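Local coordinates for actin-binding protein (Saccharomyces cerevisiae, PDB 1JO8), which regulates ARP2/3-mediated actin assembly by recruiting the complex to the sides of actin filaments, and binds several partner proteins through the C-terminal SH3 domain described here, at residues W2-D8 against F19-I25; V31-L37 against L48-V54. All blocks are in the same frame, centred on the assembly; numbering follows the deposited sequence.

In the fold
The two contacts belong to one small SH3 fold and follow each other in the chain. Contact 1 closes the base of the RT loop, pairing 2-8 with 19-25; contact 2 pairs the strands 35-40 and 46-50 and runs on into the 3-10 turn at 51-53. Their centres lie about 12 Å apart, on opposite sides of the chain's centre, and strands 24-29 and 35-40 are neighbours in the sheet. They also touch directly: Glu6 N lies 2.8 Å from Tyr53 O, a probable hydrogen bond, and Ala3 CB packs 3.7 Å from Val54 CG2. Tyr7 of contact 1 and Trp35, Pro50 and Tyr53 of contact 2 probably share the peptide-binding face, as in other SH3 domains.

Contact 1: W2-D8 against F19-I25; sequences WATAEYD and FVENDKI
Four main-chain hydrogen bonds close the base of the SH3 RT loop, where 2-8 runs antiparallel to 19-25. Ala3 and Ile25 form a hydrogen-bonded pair, Ala3 N to Ile25 O at 2.8 Å and Ile25 N to Ala3 O at 2.9 Å; Thr4 and Lys24 follow as a non-hydrogen-bonded pair, CA to CA 4.5 Å. Ala5 N then donates to Asp23 O (2.8 Å) and Asn22 N to Ala5 O (2.9 Å). Beyond this, Val20 to Asp23 make a type II turn, the diverging turn of SH3 domains, with Asn22 at phi/psi 80/-9°. The Asp23 carboxylate steadies it, OD2 accepting from Val20 N at 2.9 Å while also forming a salt bridge to Lys42. Asp8, within the family's ALYDY-type motif (here Ala5 to Tyr9), holds the turn from across the gap: its OD1 accepts from Glu21 N at 2.8 Å. A water donates to both Ala5 O (2.9 Å) and Asn22 OD1 (2.6 Å).

Ala3 and Ile25 face the core; Ala5 points toward the other segment, its CB 3.5 Å from Phe19 CD1 and 4.1 Å from Ile25 CD1. Thr4 and Lys24 occupy the other face. There Trp2, with chi1 p, meets the extended Lys24 (chi2 to chi4 all t) in an off-centre cation-pi contact, NZ 4.5 Å from the centroid of the six-membered ring, and Trp2 CZ3 lies 3.6 Å from Lys24 CE.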
loop_
_atom_site.group_PDB
_atom_site.type_symbol
_atom_site.label_atom_id
_atom_site.label_comp_id
_atom_site.label_asym_id
_atom_site.label_seq_id
_atom_site.Cartn_x
_atom_site.Cartn_y
_atom_site.Cartn_z
ATOM N N TRP A 2 8.347 -2.050 -5.109
ATOM C CA TRP A 2 7.149 -2.691 -4.590
ATOM C C TRP A 2 7.398 -3.173 -3.160
ATOM O O TRP A 2 8.524 -3.243 -2.692
ATOM C CB TRP A 2 6.691 -3.833 -5.499
ATOM C CG TRP A 2 7.684 -4.957 -5.712
ATOM C CD1 TRP A 2 8.601 -5.054 -6.713
ATOM C CD2 TRP A 2 7.808 -6.152 -4.946
ATOM N NE1 TRP A 2 9.290 -6.230 -6.604
ATOM C CE2 TRP A 2 8.816 -6.933 -5.539
ATOM C CE3 TRP A 2 7.140 -6.666 -3.839
ATOM C CZ2 TRP A 2 9.205 -8.174 -5.028
ATOM C CZ3 TRP A 2 7.522 -7.896 -3.352
ATOM C CH2 TRP A 2 8.545 -8.630 -3.947
ATOM N N ALA A 3 6.317 -3.496 -2.477
ATOM C CA ALA A 3 6.363 -3.906 -1.094
ATOM C C ALA A 3 5.339 -4.982 -0.799
ATOM O O ALA A 3 4.393 -5.195 -1.561
ATOM C CB ALA A 3 6.090 -2.690 -0.205
ATOM N N THR A 4 5.523 -5.644 0.331
ATOM C CA THR A 4 4.610 -6.670 0.819
ATOM C C THR A 4 3.941 -6.146 2.084
ATOM O O THR A 4 4.606 -5.616 2.972
ATOM C CB THR A 4 5.371 -7.966 1.146
ATOM O OG1 THR A 4 6.072 -8.394 -0.028
ATOM C CG2 THR A 4 4.413 -9.075 1.516
ATOM N N ALA A 5 2.622 -6.242 2.141
ATOM C CA ALA A 5 1.898 -5.820 3.326
ATOM C C ALA A 5 2.247 -6.703 4.505
ATOM O O ALA A 5 2.210 -7.937 4.435
ATOM C CB ALA A 5 0.402 -5.903 3.059
ATOM N N GLU A 6 2.580 -6.057 5.613
ATOM C CA GLU A 6 2.872 -6.782 6.847
ATOM C C GLU A 6 1.621 -6.985 7.688
ATOM O O GLU A 6 1.574 -7.922 8.490
ATOM C CB GLU A 6 3.870 -5.983 7.664
ATOM C CG GLU A 6 5.263 -5.929 7.070
ATOM C CD GLU A 6 6.080 -7.163 7.405
ATOM O OE1 GLU A 6 5.773 -7.832 8.424
ATOM O OE2 GLU A 6 7.047 -7.451 6.668
ATOM N N TYR A 7 0.624 -6.117 7.516
ATOM C CA TYR A 7 -0.608 -6.157 8.300
ATOM C C TYR A 7 -1.731 -5.777 7.363
ATOM O O TYR A 7 -1.503 -5.044 6.400
ATOM C CB TYR A 7 -0.560 -5.160 9.475
ATOM C CG TYR A 7 0.626 -5.364 10.381
ATOM C CD1 TYR A 7 0.652 -6.456 11.221
ATOM C CD2 TYR A 7 1.738 -4.529 10.349
ATOM C CE1 TYR A 7 1.721 -6.710 12.063
ATOM C CE2 TYR A 7 2.840 -4.787 11.182
ATOM C CZ TYR A 7 2.807 -5.892 12.022
ATOM O OH TYR A 7 3.867 -6.167 12.877
ATOM N N ASP A 8 -2.942 -6.205 7.665
ATOM C CA ASP A 8 -4.116 -5.774 6.927
ATOM C C ASP A 8 -4.297 -4.270 7.123
ATOM O O ASP A 8 -4.069 -3.770 8.235
ATOM C CB ASP A 8 -5.412 -6.418 7.463
ATOM C CG ASP A 8 -5.514 -7.907 7.294
ATOM O OD1 ASP A 8 -4.631 -8.568 6.718
ATOM O OD2 ASP A 8 -6.525 -8.481 7.763
ATOM N N PHE A 19 -6.088 -3.527 1.831
ATOM C CA PHE A 19 -5.324 -4.710 1.495
ATOM C C PHE A 19 -5.185 -5.593 2.703
ATOM O O PHE A 19 -5.500 -5.168 3.804
ATOM C CB PHE A 19 -3.970 -4.349 0.881
ATOM C CG PHE A 19 -3.119 -3.417 1.708
ATOM C CD1 PHE A 19 -2.413 -3.858 2.821
ATOM C CD2 PHE A 19 -2.965 -2.101 1.318
ATOM C CE1 PHE A 19 -1.596 -2.999 3.526
ATOM C CE2 PHE A 19 -2.144 -1.242 2.022
ATOM C CZ PHE A 19 -1.473 -1.690 3.129
ATOM N N VAL A 20 -4.697 -6.814 2.493
ATOM C CA VAL A 20 -4.466 -7.748 3.584
ATOM C C VAL A 20 -3.000 -8.136 3.626
ATOM O O VAL A 20 -2.277 -7.975 2.647
ATOM C CB VAL A 20 -5.356 -9.010 3.480
ATOM C CG1 VAL A 20 -6.815 -8.633 3.701
ATOM C CG2 VAL A 20 -5.164 -9.707 2.153
ATOM N N GLU A 21 -2.569 -8.650 4.770
ATOM C CA GLU A 21 -1.227 -9.135 4.969
ATOM C C GLU A 21 -0.844 -10.010 3.780
ATOM O O GLU A 21 -1.623 -10.854 3.324
ATOM C CB GLU A 21 -1.169 -9.970 6.263
ATOM C CG GLU A 21 0.271 -10.296 6.688
ATOM C CD GLU A 21 0.389 -11.232 7.878
ATOM O OE1 GLU A 21 -0.651 -11.534 8.486
ATOM O OE2 GLU A 21 1.521 -11.658 8.206
ATOM N N ASN A 22 0.375 -9.821 3.304
ATOM C CA ASN A 22 0.952 -10.539 2.180
ATOM C C ASN A 22 0.563 -10.071 0.804
ATOM O O ASN A 22 1.195 -10.470 -0.155
ATOM C CB ASN A 22 0.832 -12.036 2.320
ATOM C CG ASN A 22 1.646 -12.543 3.471
ATOM O OD1 ASN A 22 2.750 -12.040 3.741
ATOM N ND2 ASN A 22 1.091 -13.500 4.203
ATOM N N ASP A 23 -0.395 -9.169 0.694
ATOM C CA ASP A 23 -0.650 -8.554 -0.602
ATOM C C ASP A 23 0.542 -7.690 -0.985
ATOM O O ASP A 23 1.187 -7.099 -0.130
ATOM C CB ASP A 23 -1.880 -7.645 -0.554
ATOM C CG ASP A 23 -3.178 -8.370 -0.514
ATOM O OD1 ASP A 23 -3.218 -9.603 -0.759
ATOM O OD2 ASP A 23 -4.217 -7.694 -0.255
ATOM N N LYS A 24 0.823 -7.598 -2.271
ATOM C CA LYS A 24 1.873 -6.742 -2.783
ATOM C C LYS A 24 1.324 -5.398 -3.261
ATOM O O LYS A 24 0.231 -5.324 -3.819
ATOM C CB LYS A 24 2.607 -7.434 -3.922
ATOM C CG LYS A 24 3.424 -8.619 -3.455
ATOM C CD LYS A 24 4.144 -9.246 -4.657
ATOM C CE LYS A 24 5.043 -10.410 -4.248
ATOM N NZ LYS A 24 5.708 -11.037 -5.451
ATOM N N ILE A 25 2.061 -4.341 -2.965
ATOM C CA ILE A 25 1.720 -2.985 -3.372
ATOM C C ILE A 25 2.877 -2.574 -4.274
ATOM O O ILE A 25 4.037 -2.631 -3.868
ATOM C CB ILE A 25 1.617 -2.043 -2.170
ATOM C CG1 ILE A 25 0.464 -2.424 -1.268
ATOM C CG2 ILE A 25 1.382 -0.625 -2.690
ATOM C CD1 ILE A 25 0.713 -3.492 -0.204
HETATM O O HOH W 1 3.879 -10.187 5.163
HETATM O O HOH W 2 3.296 -9.515 9.528
#

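Contact 2: V31-L37 against L48-V54; sequences VDDDWWL and LFPSNYV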
loop_
_atom_site.group_PDB
_atom_site.type_symbol
_atom_site.label_atom_id
_atom_site.label_comp_id
_atom_site.label_asym_id
_atom_site.label_seq_id
_atom_site.Cartn_x
_atom_site.Cartn_y
_atom_site.Cartn_z
ATOM N N VAL A 31 5.170 9.966 -1.567
ATOM C CA VAL A 31 4.577 11.302 -1.595
ATOM C C VAL A 31 4.623 12.020 -0.264
ATOM O O VAL A 31 4.535 13.234 -0.245
ATOM C CB VAL A 31 3.111 11.277 -2.101
ATOM C CG1 VAL A 31 3.053 10.827 -3.554
ATOM C CG2 VAL A 31 2.238 10.401 -1.226
ATOM N N ASP A 32 4.790 11.290 0.829
ATOM C CA ASP A 32 4.840 11.853 2.170
ATOM C C ASP A 32 5.684 10.902 3.016
ATOM O O ASP A 32 5.977 9.799 2.580
ATOM C CB ASP A 32 3.410 11.991 2.699
ATOM C CG ASP A 32 3.352 12.538 4.091
ATOM O OD1 ASP A 32 3.525 13.775 4.244
ATOM O OD2 ASP A 32 3.128 11.787 5.080
ATOM N N ASP A 33 6.083 11.329 4.223
ATOM C CA ASP A 33 6.876 10.495 5.119
ATOM C C ASP A 33 6.067 9.322 5.655
ATOM O O ASP A 33 6.575 8.220 5.799
ATOM C CB ASP A 33 7.350 11.286 6.351
ATOM C CG ASP A 33 8.381 12.324 6.037
ATOM O OD1 ASP A 33 9.074 12.230 5.013
ATOM O OD2 ASP A 33 8.581 13.275 6.817
ATOM N N ASP A 34 4.804 9.572 5.985
ATOM C CA ASP A 34 3.953 8.597 6.666
ATOM C C ASP A 34 2.913 7.926 5.785
ATOM O O ASP A 34 2.314 6.916 6.174
ATOM C CB ASP A 34 3.251 9.288 7.846
ATOM C CG ASP A 34 4.239 9.873 8.812
ATOM O OD1 ASP A 34 5.130 9.107 9.227
ATOM O OD2 ASP A 34 4.248 11.076 9.167
ATOM N N TRP A 35 2.666 8.516 4.630
ATOM C CA TRP A 35 1.672 8.017 3.707
ATOM C C TRP A 35 2.319 7.923 2.340
ATOM O O TRP A 35 2.928 8.894 1.882
ATOM C CB TRP A 35 0.490 8.975 3.643
ATOM C CG TRP A 35 -0.334 8.970 4.881
ATOM C CD1 TRP A 35 -0.142 9.714 6.004
ATOM C CD2 TRP A 35 -1.453 8.127 5.140
ATOM N NE1 TRP A 35 -1.096 9.399 6.942
ATOM C CE2 TRP A 35 -1.926 8.433 6.432
ATOM C CE3 TRP A 35 -2.145 7.187 4.389
ATOM C CZ2 TRP A 35 -3.043 7.795 6.992
ATOM C CZ3 TRP A 35 -3.255 6.581 4.942
ATOM C CH2 TRP A 35 -3.692 6.887 6.220
ATOM N N TRP A 36 2.179 6.765 1.700
ATOM C CA TRP A 36 2.710 6.529 0.385
ATOM C C TRP A 36 1.553 6.244 -0.547
ATOM O O TRP A 36 0.462 5.897 -0.119
ATOM C CB TRP A 36 3.693 5.371 0.355
ATOM C CG TRP A 36 4.924 5.590 1.199
ATOM C CD1 TRP A 36 5.398 6.783 1.650
ATOM C CD2 TRP A 36 5.840 4.593 1.675
ATOM N NE1 TRP A 36 6.556 6.597 2.369
ATOM C CE2 TRP A 36 6.846 5.263 2.406
ATOM C CE3 TRP A 36 5.907 3.213 1.568
ATOM C CZ2 TRP A 36 7.901 4.599 3.005
ATOM C CZ3 TRP A 36 6.984 2.558 2.163
ATOM C CH2 TRP A 36 7.948 3.253 2.875
ATOM N N LEU A 37 1.806 6.413 -1.829
ATOM C CA LEU A 37 0.861 6.078 -2.863
ATOM C C LEU A 37 1.328 4.784 -3.545
ATOM O O LEU A 37 2.521 4.635 -3.812
ATOM C CB LEU A 37 0.841 7.177 -3.888
ATOM C CG LEU A 37 -0.063 7.166 -5.096
ATOM C CD1 LEU A 37 -1.512 6.926 -4.830
ATOM C CD2 LEU A 37 0.193 8.373 -5.981
ATOM N N LEU A 48 -3.640 5.848 -1.323
ATOM C CA LEU A 48 -2.741 6.107 -0.229
ATOM C C LEU A 48 -2.817 5.022 0.827
ATOM O O LEU A 48 -3.868 4.389 1.029
ATOM C CB LEU A 48 -3.116 7.434 0.425
ATOM C CG LEU A 48 -2.854 8.691 -0.384
ATOM C CD1 LEU A 48 -3.543 9.854 0.272
ATOM C CD2 LEU A 48 -1.354 8.943 -0.489
ATOM N N PHE A 49 -1.717 4.838 1.543
ATOM C CA PHE A 49 -1.688 3.876 2.620
ATOM C C PHE A 49 -0.595 4.285 3.583
ATOM O O PHE A 49 0.365 4.961 3.172
ATOM C CB PHE A 49 -1.460 2.454 2.102
ATOM C CG PHE A 49 -0.148 2.259 1.407
ATOM C CD1 PHE A 49 0.038 2.604 0.079
ATOM C CD2 PHE A 49 0.942 1.787 2.102
ATOM C CE1 PHE A 49 1.271 2.446 -0.525
ATOM C CE2 PHE A 49 2.160 1.635 1.495
ATOM C CZ PHE A 49 2.335 1.963 0.187
ATOM N N PRO A 50 -0.720 3.914 4.858
ATOM C CA PRO A 50 0.302 4.293 5.834
ATOM C C PRO A 50 1.527 3.434 5.617
ATOM O O PRO A 50 1.469 2.216 5.499
ATOM C CB PRO A 50 -0.377 4.012 7.188
ATOM C CG PRO A 50 -1.804 3.757 6.885
ATOM C CD PRO A 50 -1.830 3.181 5.498
ATOM N N SER A 51 2.681 4.085 5.529
ATOM C CA SER A 51 3.903 3.393 5.147
ATOM C C SER A 51 4.302 2.261 6.086
ATOM O O SER A 51 4.904 1.274 5.652
ATOM C CB SER A 51 5.031 4.403 5.039
ATOM O OG SER A 51 5.333 4.911 6.311
ATOM N N ASN A 52 3.967 2.362 7.369
ATOM C CA ASN A 52 4.374 1.329 8.304
ATOM C C ASN A 52 3.607 0.004 8.126
ATOM O O ASN A 52 3.918 -0.990 8.765
ATOM C CB ASN A 52 4.293 1.849 9.772
ATOM C CG ASN A 52 5.182 3.140 10.025
ATOM O OD1 ASN A 52 6.248 3.043 10.592
ATOM N ND2 ASN A 52 4.719 4.319 9.584
ATOM N N TYR A 53 2.606 -0.049 7.252
ATOM C CA TYR A 53 1.895 -1.303 7.018
ATOM C C TYR A 53 2.601 -2.227 6.024
ATOM O O TYR A 53 2.142 -3.344 5.835
ATOM C CB TYR A 53 0.443 -1.073 6.565
ATOM C CG TYR A 53 -0.473 -0.728 7.695
ATOM C CD1 TYR A 53 -0.397 0.505 8.337
ATOM C CD2 TYR A 53 -1.409 -1.622 8.137
ATOM C CE1 TYR A 53 -1.228 0.813 9.391
ATOM C CE2 TYR A 53 -2.245 -1.320 9.187
ATOM C CZ TYR A 53 -2.146 -0.100 9.814
ATOM O OH TYR A 53 -2.984 0.176 10.879
ATOM N N VAL A 54 3.668 -1.772 5.378
ATOM C CA VAL A 54 4.349 -2.575 4.361
ATOM C C VAL A 54 5.846 -2.631 4.599
ATOM O O VAL A 54 6.415 -1.809 5.315
ATOM C CB VAL A 54 4.096 -2.032 2.912
ATOM C CG1 VAL A 54 2.615 -1.778 2.659
ATOM C CG2 VAL A 54 4.883 -0.779 2.664
HETATM O O HOH W 3 6.330 6.739 8.830
#
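The two tryptophans of 31-37 extend to opposite faces of the sheet, and each is met by a bump from 48-54. On one face the Trp35 ring lies against Pro50, whose CG sits over the six-membered ring, 4.0 Å from its centroid; Leu48 CB comes within 4.1 Å of Trp35 CE3. Leu48 CD2 also packs against Val31 CG2 (3.9 Å) and, more loosely, Leu37 CB (4.4 Å). On the other face, Ser51 CB nestles on the Trp36 six-membered ring, only 3.4 Å from its centroid, while Phe49 CZ reaches Trp36 CB at 3.7 Å and Val54 CG2 approaches Trp36 CZ3 at 4.0 Å. Phe30 adds an edge-to-face contact to Trp36.

Such close nesting rests on an antiparallel register: Trp36 N to Phe49 O at 3.0 Å and Phe49 N to Trp36 O at 2.9 Å, followed by Ser51 N to Asp34 O at 2.9 Å, where the strand gives way to the 3-10 turn. Asp32 shapes the loop before the strand, its OD2 accepting from Asp34 N at 2.9 Å in an Asx turn. A water joins loop and 3-10 turn, donating to Asp34 OD1 at 2.7 Å and accepting from Asn52 ND2 at 3.0 Å. Trp35 beside Pro50, with Tyr53 following on the 3-10 turn, is the familiar aromatic-proline surface with which SH3 domains grip proline-rich peptides, and probably serves the same purpose here.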